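Local coordinates for restriction endonuclease PacI (Pseudomonas alcaligenes, PDB 3M7K), which cuts double-stranded DNA at a rare eight-base-pair target site, using an HNH-type beta-beta-alpha-metal active site, at residues A[90-95]-A[111-116]; A[63-68]-A[104-109]; A[2-7]-A[22-27]. All blocks are in the same frame, centred on the assembly; numbering follows the deposited sequence.

How the interactions relate
Interactions 1 and 2 lie side by side in the buried middle of the chain, their centres about 7 Å apart, and use the two neighbouring antiparallel strands, 90-93 and 105-108, and one zinc ion. In interaction 1 a strand faces helix 110-116 through carboxylate, amide and ammonium groups round a magnesium ion at the DNA. Interaction 2 ties the loop 63-68 to the neighbouring strand with thiolates and an arginine lying over a tyrosine ring. The two meet where Tyr65 OH reaches Asp92 OD2. Interaction 3, only partly buried, stands about 22 to 24 Å from both, centre to centre; it has its own zinc ion and meets the DNA backbone through an arginine, away from the magnesium ion.

Interaction 1: A[90-95]-A[111-116]; sequences GVDRSD and ICNRIK. With MG (magnesium ion), chain F; ZN (zinc ion), chain D; nucleotides of chain B; nucleotides of chain C.
Lys116 lays its side-chain end across the Asp92 carboxylate, the side chains crossing at about a right angle. Its chain, extended to CE, bends at chi4 (-80°), bringing NZ to this carboxylate and two carbonyls. Lys116 NZ lies 2.9 Å from Asp92 OD1, on the syn lone pair, in a salt bridge whose contact to OD2 is weak. Lys116 NZ also donates to Ser94 O at 2.8 Å, from above the carbonyl plane, and weakly to Arg93 O, tethering the end of strand 90-93 and the next residue. Tyr65 OH is hydrogen-bonded to Asp92 OD2. Asp92 OD1 and Asn113 OD1 sit 3.4 Å apart because both bind the magnesium ion, at 2.4 and 2.3 Å respectively. Two waters and O3' of DT10 of chain C join its shell, consistent with O3' being the end left by strand cleavage in this beta-beta-alpha-metal active site. Asn113 ND2 donates weakly to Val91 O at 3.2 Å. Arg114 lays one guanidinium face over N7 of DA8 of chain B, and Arg114 NE donates to O2 of DT10 at 2.9 Å; an alanine here would probably cost O2 this bond and N7 the guanidinium over it. Arg93 NH2 donates to OP1 of DT10 at 3.0 Å, its NH1 to Ser96 O.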
# COMPACT_ATOMS: atom_id res chain seq x y z
N GLY A 90 -14.99 2.74 -1.37
CA GLY A 90 -15.21 2.33 0.01
C GLY A 90 -15.05 3.47 0.98
O GLY A 90 -15.03 4.65 0.60
N VAL A 91 -14.91 3.12 2.25
CA VAL A 91 -14.92 4.11 3.32
C VAL A 91 -13.64 4.06 4.16
O VAL A 91 -13.30 3.00 4.70
CB VAL A 91 -16.14 3.88 4.26
CG1 VAL A 91 -16.19 4.95 5.34
CG2 VAL A 91 -17.46 3.87 3.47
N ASP A 92 -12.92 5.18 4.24
CA ASP A 92 -11.73 5.31 5.07
C ASP A 92 -12.13 5.90 6.43
O ASP A 92 -12.82 6.92 6.50
CB ASP A 92 -10.73 6.27 4.43
CG ASP A 92 -9.58 6.61 5.36
OD1 ASP A 92 -9.02 5.66 5.94
OD2 ASP A 92 -9.22 7.82 5.50
N ARG A 93 -11.70 5.25 7.50
CA ARG A 93 -11.74 5.83 8.84
C ARG A 93 -10.52 6.76 8.91
O ARG A 93 -9.38 6.29 9.10
CB ARG A 93 -11.68 4.72 9.88
CG ARG A 93 -12.83 3.69 9.74
CD ARG A 93 -12.63 2.45 10.63
NE ARG A 93 -11.50 1.59 10.20
CZ ARG A 93 -10.29 1.60 10.76
NH1 ARG A 93 -10.04 2.40 11.80
NH2 ARG A 93 -9.33 0.80 10.31
N SER A 94 -10.77 8.05 8.67
CA SER A 94 -9.73 9.09 8.61
C SER A 94 -8.65 8.90 9.66
O SER A 94 -7.47 8.75 9.35
CB SER A 94 -10.35 10.48 8.88
OG SER A 94 -10.59 11.13 7.66
N ASP A 95 -9.09 8.93 10.90
CA ASP A 95 -8.24 8.63 12.03
C ASP A 95 -8.38 7.13 12.20
O ASP A 95 -9.45 6.63 12.55
CB ASP A 95 -8.72 9.41 13.27
CG ASP A 95 -7.86 9.15 14.49
OD1 ASP A 95 -6.99 8.26 14.41
OD2 ASP A 95 -8.06 9.82 15.53
N ILE A 111 -7.49 1.35 -3.57
CA ILE A 111 -6.04 1.59 -3.71
C ILE A 111 -5.55 2.57 -2.63
O ILE A 111 -4.59 2.27 -1.91
CB ILE A 111 -5.64 2.03 -5.15
CG1 ILE A 111 -5.72 0.82 -6.10
CG2 ILE A 111 -4.23 2.64 -5.17
CD1 ILE A 111 -5.46 1.11 -7.61
N CYS A 112 -6.21 3.72 -2.49
CA CYS A 112 -5.77 4.70 -1.50
C CYS A 112 -6.01 4.19 -0.08
O CYS A 112 -5.22 4.44 0.83
CB CYS A 112 -6.50 6.04 -1.69
SG CYS A 112 -5.97 6.91 -3.17
N ASN A 113 -7.12 3.49 0.11
CA ASN A 113 -7.43 2.96 1.44
C ASN A 113 -6.30 2.05 1.92
O ASN A 113 -5.86 2.13 3.09
CB ASN A 113 -8.80 2.23 1.47
CG ASN A 113 -9.60 2.53 2.74
OD1 ASN A 113 -9.08 3.13 3.70
ND2 ASN A 113 -10.86 2.13 2.76
N ARG A 114 -5.85 1.14 1.04
CA ARG A 114 -4.78 0.19 1.41
C ARG A 114 -3.45 0.90 1.58
O ARG A 114 -2.66 0.56 2.47
CB ARG A 114 -4.63 -0.90 0.37
CG ARG A 114 -5.67 -2.00 0.58
CD ARG A 114 -5.18 -3.21 -0.09
NE ARG A 114 -5.88 -4.43 0.24
CZ ARG A 114 -6.16 -5.36 -0.68
NH1 ARG A 114 -5.89 -5.11 -1.96
NH2 ARG A 114 -6.74 -6.51 -0.35
N ILE A 115 -3.18 1.87 0.70
CA ILE A 115 -1.93 2.66 0.83
C ILE A 115 -1.82 3.37 2.17
O ILE A 115 -0.81 3.24 2.89
CB ILE A 115 -1.76 3.62 -0.37
CG1 ILE A 115 -1.48 2.76 -1.62
CG2 ILE A 115 -0.62 4.63 -0.12
CD1 ILE A 115 -1.50 3.53 -2.95
N LYS A 116 -2.87 4.12 2.51
CA LYS A 116 -2.93 4.85 3.76
C LYS A 116 -2.76 3.86 4.92
O LYS A 116 -2.00 4.14 5.86
CB LYS A 116 -4.27 5.60 3.88
CG LYS A 116 -4.43 6.43 5.16
CD LYS A 116 -5.76 7.25 5.14
CE LYS A 116 -6.12 7.81 6.53
NZ LYS A 116 -6.77 6.79 7.43
MG MG F . -8.79 3.30 6.01
ZN ZN D . -7.97 6.91 -4.39
P DA B 8 -4.25 -11.45 0.01
OP1 DA B 8 -3.81 -12.66 -0.71
OP2 DA B 8 -3.43 -10.87 1.11
O5' DA B 8 -4.49 -10.27 -1.06
C5' DA B 8 -5.39 -10.44 -2.16
C4' DA B 8 -4.76 -9.83 -3.38
O4' DA B 8 -4.59 -8.40 -3.15
C3' DA B 8 -3.38 -10.37 -3.73
O3' DA B 8 -3.34 -10.47 -5.15
C2' DA B 8 -2.43 -9.28 -3.19
C1' DA B 8 -3.25 -8.02 -3.40
N9 DA B 8 -2.95 -6.95 -2.43
C8 DA B 8 -3.14 -7.04 -1.08
N7 DA B 8 -2.81 -5.95 -0.42
C5 DA B 8 -2.38 -5.08 -1.42
C6 DA B 8 -1.90 -3.76 -1.32
N6 DA B 8 -1.79 -3.11 -0.13
N1 DA B 8 -1.52 -3.16 -2.48
C2 DA B 8 -1.66 -3.83 -3.65
N3 DA B 8 -2.10 -5.09 -3.84
C4 DA B 8 -2.45 -5.67 -2.67
P DT C 10 -6.27 -0.91 10.21
OP1 DT C 10 -6.36 0.48 10.70
OP2 DT C 10 -6.98 -2.04 10.86
O5' DT C 10 -6.73 -0.93 8.67
C5' DT C 10 -6.32 0.13 7.83
C4' DT C 10 -6.66 -0.16 6.38
O4' DT C 10 -5.99 -1.38 6.00
C3' DT C 10 -8.11 -0.44 6.03
O3' DT C 10 -8.87 0.77 6.00
C2' DT C 10 -7.94 -1.09 4.66
C1' DT C 10 -6.66 -1.91 4.87
N1 DT C 10 -6.92 -3.38 5.19
C2 DT C 10 -6.78 -4.31 4.17
O2 DT C 10 -6.45 -3.99 3.04
N3 DT C 10 -7.04 -5.62 4.51
C4 DT C 10 -7.43 -6.06 5.76
O4 DT C 10 -7.64 -7.27 5.98
C5 DT C 10 -7.56 -5.04 6.78
C7 DT C 10 -7.98 -5.41 8.20
C6 DT C 10 -7.31 -3.77 6.45
O HOH W 1 -8.59 3.77 8.26
O HOH W 2 -6.46 3.33 5.59

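Interaction 2: A[63-68]-A[104-109]; sequences CGYCGI and NARLAC. With ZN (zinc ion), chain D.
The Arg106 guanidinium lies with one face against the Tyr65 ring, CE2 sitting 3.4 Å above the guanidinium plane and over its centre, and the two planes are 24° apart. At the guanidinium edge, near its plane, is Gly64 O, which accepts from Arg106 NH2 at 2.9 Å. The Tyr65 ring carries Arg106 NE over one face and Ala108 CB at its edge, 4.1 Å from Tyr65 CD1. With Arg106 CG anti to the backbone N (chi1 -167°) and the chain bent at chi2, the side chain runs past the tyrosine hydroxyl before its flat end meets the ring. Asp126 of helix 122-139 forms a salt bridge with the same NH2, and Tyr65 OH is bonded to Asp92. One residue before Tyr65, Gly64 N donates to Leu107 O at 2.8 Å. Three N-H groups converge on Cys63 SG: Tyr65 N and Cys66 N from its own loop, and Cys109 N from across, at 3.4 Å and nearly straight (171°). Cys63, Cys66 and Cys109 bind the zinc ion through their SG atoms, and Cys112 completes this four-cysteine site, in which a CxxC loop is joined to the junction of strand 105-108 and helix 110-116. Negative charge on the thiolates is likely to be softened by the N-H groups around them, while the guanidinium lying over the ring ties Gly64 O to Asp126.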
# COMPACT_ATOMS: atom_id res chain seq x y z
N CYS A 63 -12.99 9.37 -4.96
CA CYS A 63 -12.11 9.09 -3.83
C CYS A 63 -11.65 10.43 -3.26
O CYS A 63 -11.23 11.31 -4.00
CB CYS A 63 -10.91 8.28 -4.30
SG CYS A 63 -9.58 8.10 -3.06
N GLY A 64 -11.73 10.57 -1.94
CA GLY A 64 -11.37 11.81 -1.26
C GLY A 64 -9.87 12.07 -1.16
O GLY A 64 -9.47 13.14 -0.68
N TYR A 65 -9.04 11.11 -1.58
CA TYR A 65 -7.60 11.30 -1.63
C TYR A 65 -7.08 11.54 -3.04
O TYR A 65 -6.40 12.53 -3.26
CB TYR A 65 -6.85 10.13 -0.99
CG TYR A 65 -7.15 10.03 0.48
CD1 TYR A 65 -7.86 8.95 0.99
CD2 TYR A 65 -6.78 11.08 1.35
CE1 TYR A 65 -8.15 8.87 2.36
CE2 TYR A 65 -7.08 11.02 2.70
CZ TYR A 65 -7.76 9.92 3.19
OH TYR A 65 -8.05 9.87 4.53
N CYS A 66 -7.40 10.64 -3.98
CA CYS A 66 -6.85 10.77 -5.34
C CYS A 66 -7.81 11.38 -6.34
O CYS A 66 -7.41 11.71 -7.46
CB CYS A 66 -6.37 9.41 -5.87
SG CYS A 66 -7.71 8.23 -6.24
N GLY A 67 -9.09 11.50 -5.97
CA GLY A 67 -10.08 12.15 -6.84
C GLY A 67 -10.64 11.24 -7.91
O GLY A 67 -11.49 11.65 -8.69
N ILE A 68 -10.22 9.99 -7.96
CA ILE A 68 -10.73 9.13 -9.02
C ILE A 68 -12.25 8.92 -8.84
O ILE A 68 -12.73 8.81 -7.71
CB ILE A 68 -9.98 7.78 -9.10
CG1 ILE A 68 -10.25 7.12 -10.46
CG2 ILE A 68 -10.38 6.85 -7.92
CD1 ILE A 68 -9.31 6.00 -10.78
N ASN A 104 -15.78 10.84 11.13
CA ASN A 104 -14.49 10.18 10.80
C ASN A 104 -14.40 9.54 9.41
O ASN A 104 -13.33 9.11 8.98
CB ASN A 104 -14.18 9.15 11.88
CG ASN A 104 -12.75 8.68 11.86
OD1 ASN A 104 -11.82 9.46 11.62
ND2 ASN A 104 -12.56 7.40 12.11
N ALA A 105 -15.53 9.46 8.72
CA ALA A 105 -15.60 8.78 7.43
C ALA A 105 -15.17 9.69 6.30
O ALA A 105 -15.52 10.87 6.25
CB ALA A 105 -16.98 8.26 7.17
N ARG A 106 -14.44 9.09 5.37
CA ARG A 106 -14.00 9.72 4.16
C ARG A 106 -14.20 8.68 3.07
O ARG A 106 -13.89 7.50 3.28
CB ARG A 106 -12.51 10.01 4.35
CG ARG A 106 -11.94 10.90 3.36
CD ARG A 106 -10.94 11.83 4.03
NE ARG A 106 -10.34 12.57 2.96
CZ ARG A 106 -9.38 13.47 3.08
NH1 ARG A 106 -8.89 13.79 4.27
NH2 ARG A 106 -8.92 14.03 1.98
N LEU A 107 -14.72 9.07 1.90
CA LEU A 107 -14.81 8.12 0.79
C LEU A 107 -13.41 7.89 0.26
O LEU A 107 -12.64 8.84 0.11
CB LEU A 107 -15.69 8.67 -0.32
CG LEU A 107 -16.50 7.79 -1.25
CD1 LEU A 107 -17.47 6.83 -0.53
CD2 LEU A 107 -17.24 8.73 -2.20
N ALA A 108 -13.08 6.63 0.01
CA ALA A 108 -11.76 6.29 -0.53
C ALA A 108 -11.82 5.07 -1.46
O ALA A 108 -12.51 4.09 -1.17
CB ALA A 108 -10.75 6.04 0.62
N CYS A 109 -11.06 5.12 -2.56
CA CYS A 109 -10.94 3.96 -3.42
C CYS A 109 -10.07 2.94 -2.70
O CYS A 109 -9.31 3.29 -1.77
CB CYS A 109 -10.33 4.33 -4.80
SG CYS A 109 -8.50 4.68 -4.83
ZN ZN D . -7.97 6.91 -4.39

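Interaction 3: A[2-7]-A[22-27]; sequences TQCPRC and KMCKGC. With ZN (zinc ion), chain E; PT (platinum (II) ion), chain G; nucleotides of chain B.
Cys4 SG is gripped by three backbone N-H groups besides the zinc ion it binds at 2.3 Å. Cys24 N donates to Cys4 SG at 3.4 Å, and Arg6 N and, weakly, Cys7 N donate from its own loop. Cys4 SG stands anti to the backbone N (chi1 174°), which turns it toward the second segment. Cys7, Cys24 and Cys27 supply the other three sulfurs, so each segment contributes two ligands. Cys24 SG also caps the following helix, accepting from Cys27 N at 3.4 Å. Arg6 runs beside Cys27: its CG rests 3.4 Å from Cys27 SG, and the chain then bends at chi2 and chi3 toward the DNA. There Arg6 NH1 donates to OP2 of DG3 of chain B at 2.6 Å, and one guanidinium face has C2' of DA2 of chain B above it, offset toward the rim. Pro5 CD packs against Lys22 O at 3.4 Å. Met23 SD binds a platinum ion together with Met28. Helix 48-55 covers this part: Leu52 touches Cys7, Lys48 Cys27. Two CxxC pairs, one after a short strand and one at the start of helix 25-40, make a four-cysteine zinc site that presents an arginine to the DNA backbone.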
# COMPACT_ATOMS: atom_id res chain seq x y z
N THR A 2 -34.23 0.59 -11.63
CA THR A 2 -34.69 -0.63 -10.96
C THR A 2 -34.77 -0.36 -9.46
O THR A 2 -34.03 0.48 -8.93
CB THR A 2 -33.71 -1.81 -11.22
OG1 THR A 2 -33.43 -1.91 -12.62
CG2 THR A 2 -34.28 -3.14 -10.73
N GLN A 3 -35.67 -1.07 -8.78
CA GLN A 3 -35.76 -1.02 -7.32
C GLN A 3 -34.81 -2.05 -6.67
O GLN A 3 -34.72 -3.19 -7.13
CB GLN A 3 -37.21 -1.26 -6.85
CG GLN A 3 -37.42 -1.13 -5.34
CD GLN A 3 -38.89 -1.28 -4.94
OE1 GLN A 3 -39.68 -0.35 -5.11
NE2 GLN A 3 -39.25 -2.44 -4.41
N CYS A 4 -34.11 -1.64 -5.61
CA CYS A 4 -33.25 -2.56 -4.85
C CYS A 4 -34.09 -3.34 -3.84
O CYS A 4 -34.78 -2.73 -3.02
CB CYS A 4 -32.12 -1.83 -4.11
SG CYS A 4 -31.10 -2.88 -2.99
N PRO A 5 -34.01 -4.68 -3.88
CA PRO A 5 -34.88 -5.50 -3.03
C PRO A 5 -34.52 -5.39 -1.54
O PRO A 5 -35.31 -5.82 -0.70
CB PRO A 5 -34.64 -6.92 -3.54
CG PRO A 5 -33.27 -6.88 -4.09
CD PRO A 5 -33.11 -5.52 -4.70
N ARG A 6 -33.37 -4.82 -1.23
CA ARG A 6 -32.92 -4.69 0.15
C ARG A 6 -33.28 -3.34 0.80
O ARG A 6 -33.89 -3.33 1.88
CB ARG A 6 -31.42 -4.99 0.27
CG ARG A 6 -30.84 -4.75 1.65
CD ARG A 6 -31.03 -5.93 2.57
NE ARG A 6 -29.77 -6.64 2.79
CZ ARG A 6 -29.27 -6.94 3.98
NH1 ARG A 6 -29.94 -6.61 5.08
NH2 ARG A 6 -28.11 -7.58 4.08
N CYS A 7 -32.93 -2.23 0.15
CA CYS A 7 -33.29 -0.90 0.66
C CYS A 7 -34.64 -0.38 0.14
O CYS A 7 -35.18 0.56 0.71
CB CYS A 7 -32.19 0.14 0.35
SG CYS A 7 -31.88 0.39 -1.41
N LYS A 22 -27.70 -9.11 -6.32
CA LYS A 22 -29.02 -8.47 -6.37
C LYS A 22 -29.10 -7.19 -5.51
O LYS A 22 -29.98 -6.36 -5.71
CB LYS A 22 -30.11 -9.45 -5.93
CG LYS A 22 -30.30 -10.64 -6.86
CD LYS A 22 -31.10 -11.75 -6.18
CE LYS A 22 -31.35 -12.93 -7.11
NZ LYS A 22 -32.17 -14.00 -6.47
N MET A 23 -28.18 -7.07 -4.54
CA MET A 23 -28.06 -5.88 -3.68
C MET A 23 -27.46 -4.68 -4.43
O MET A 23 -26.58 -4.86 -5.28
CB MET A 23 -27.26 -6.21 -2.38
CG MET A 23 -25.92 -7.00 -2.54
SD MET A 23 -24.98 -7.39 -0.98
CE MET A 23 -26.24 -8.37 -0.15
N CYS A 24 -27.93 -3.46 -4.14
CA CYS A 24 -27.30 -2.27 -4.69
C CYS A 24 -25.93 -2.03 -4.00
O CYS A 24 -25.62 -2.64 -2.96
CB CYS A 24 -28.21 -1.05 -4.57
SG CYS A 24 -28.30 -0.31 -2.92
N LYS A 25 -25.13 -1.13 -4.57
CA LYS A 25 -23.79 -0.84 -4.03
C LYS A 25 -23.90 -0.30 -2.59
O LYS A 25 -23.09 -0.63 -1.74
CB LYS A 25 -23.01 0.13 -4.93
CG LYS A 25 -22.62 -0.43 -6.32
CD LYS A 25 -22.13 0.69 -7.25
CE LYS A 25 -21.48 0.16 -8.53
NZ LYS A 25 -21.00 1.29 -9.38
N GLY A 26 -24.90 0.54 -2.33
CA GLY A 26 -25.10 1.12 -0.99
C GLY A 26 -25.38 0.07 0.07
O GLY A 26 -24.82 0.10 1.18
N CYS A 27 -26.24 -0.87 -0.29
CA CYS A 27 -26.60 -1.95 0.63
C CYS A 27 -25.42 -2.89 0.89
O CYS A 27 -25.17 -3.28 2.03
CB CYS A 27 -27.81 -2.74 0.11
SG CYS A 27 -29.43 -1.92 0.31
ZN ZN E . -30.08 -1.23 -1.79
PT PT G . -23.55 -8.37 -2.02
P DA B 2 -33.64 -8.72 2.93
OP1 DA B 2 -34.12 -7.68 3.87
OP2 DA B 2 -32.77 -8.34 1.79
O5' DA B 2 -32.90 -9.88 3.76
C5' DA B 2 -33.42 -10.34 5.02
C4' DA B 2 -32.32 -10.99 5.87
O4' DA B 2 -31.90 -12.26 5.29
C3' DA B 2 -31.04 -10.18 6.05
O3' DA B 2 -30.57 -10.33 7.40
C2' DA B 2 -30.10 -10.78 5.01
C1' DA B 2 -30.50 -12.25 5.04
N9 DA B 2 -30.29 -13.01 3.81
C8 DA B 2 -30.67 -12.66 2.53
N7 DA B 2 -30.37 -13.55 1.62
C5 DA B 2 -29.77 -14.57 2.35
C6 DA B 2 -29.23 -15.82 1.96
N6 DA B 2 -29.23 -16.21 0.68
N1 DA B 2 -28.69 -16.62 2.93
C2 DA B 2 -28.71 -16.19 4.21
N3 DA B 2 -29.19 -15.03 4.69
C4 DA B 2 -29.71 -14.26 3.70
P DG B 3 -29.48 -9.33 8.04
OP1 DG B 3 -29.77 -9.21 9.49
OP2 DG B 3 -29.38 -8.11 7.19
O5' DG B 3 -28.14 -10.18 7.89
C5' DG B 3 -28.00 -11.43 8.56
C4' DG B 3 -26.75 -12.11 8.03
O4' DG B 3 -27.04 -12.67 6.71
C3' DG B 3 -25.55 -11.18 7.84
O3' DG B 3 -24.35 -11.88 8.15
C2' DG B 3 -25.62 -10.87 6.35
C1' DG B 3 -25.98 -12.27 5.87
N9 DG B 3 -26.31 -12.39 4.46
C8 DG B 3 -26.85 -11.42 3.62
N7 DG B 3 -27.01 -11.84 2.39
C5 DG B 3 -26.54 -13.15 2.42
C6 DG B 3 -26.46 -14.12 1.38
O6 DG B 3 -26.80 -13.97 0.20
N1 DG B 3 -25.92 -15.34 1.82
C2 DG B 3 -25.51 -15.59 3.11
N2 DG B 3 -25.02 -16.82 3.37
N3 DG B 3 -25.60 -14.70 4.09
C4 DG B 3 -26.11 -13.51 3.68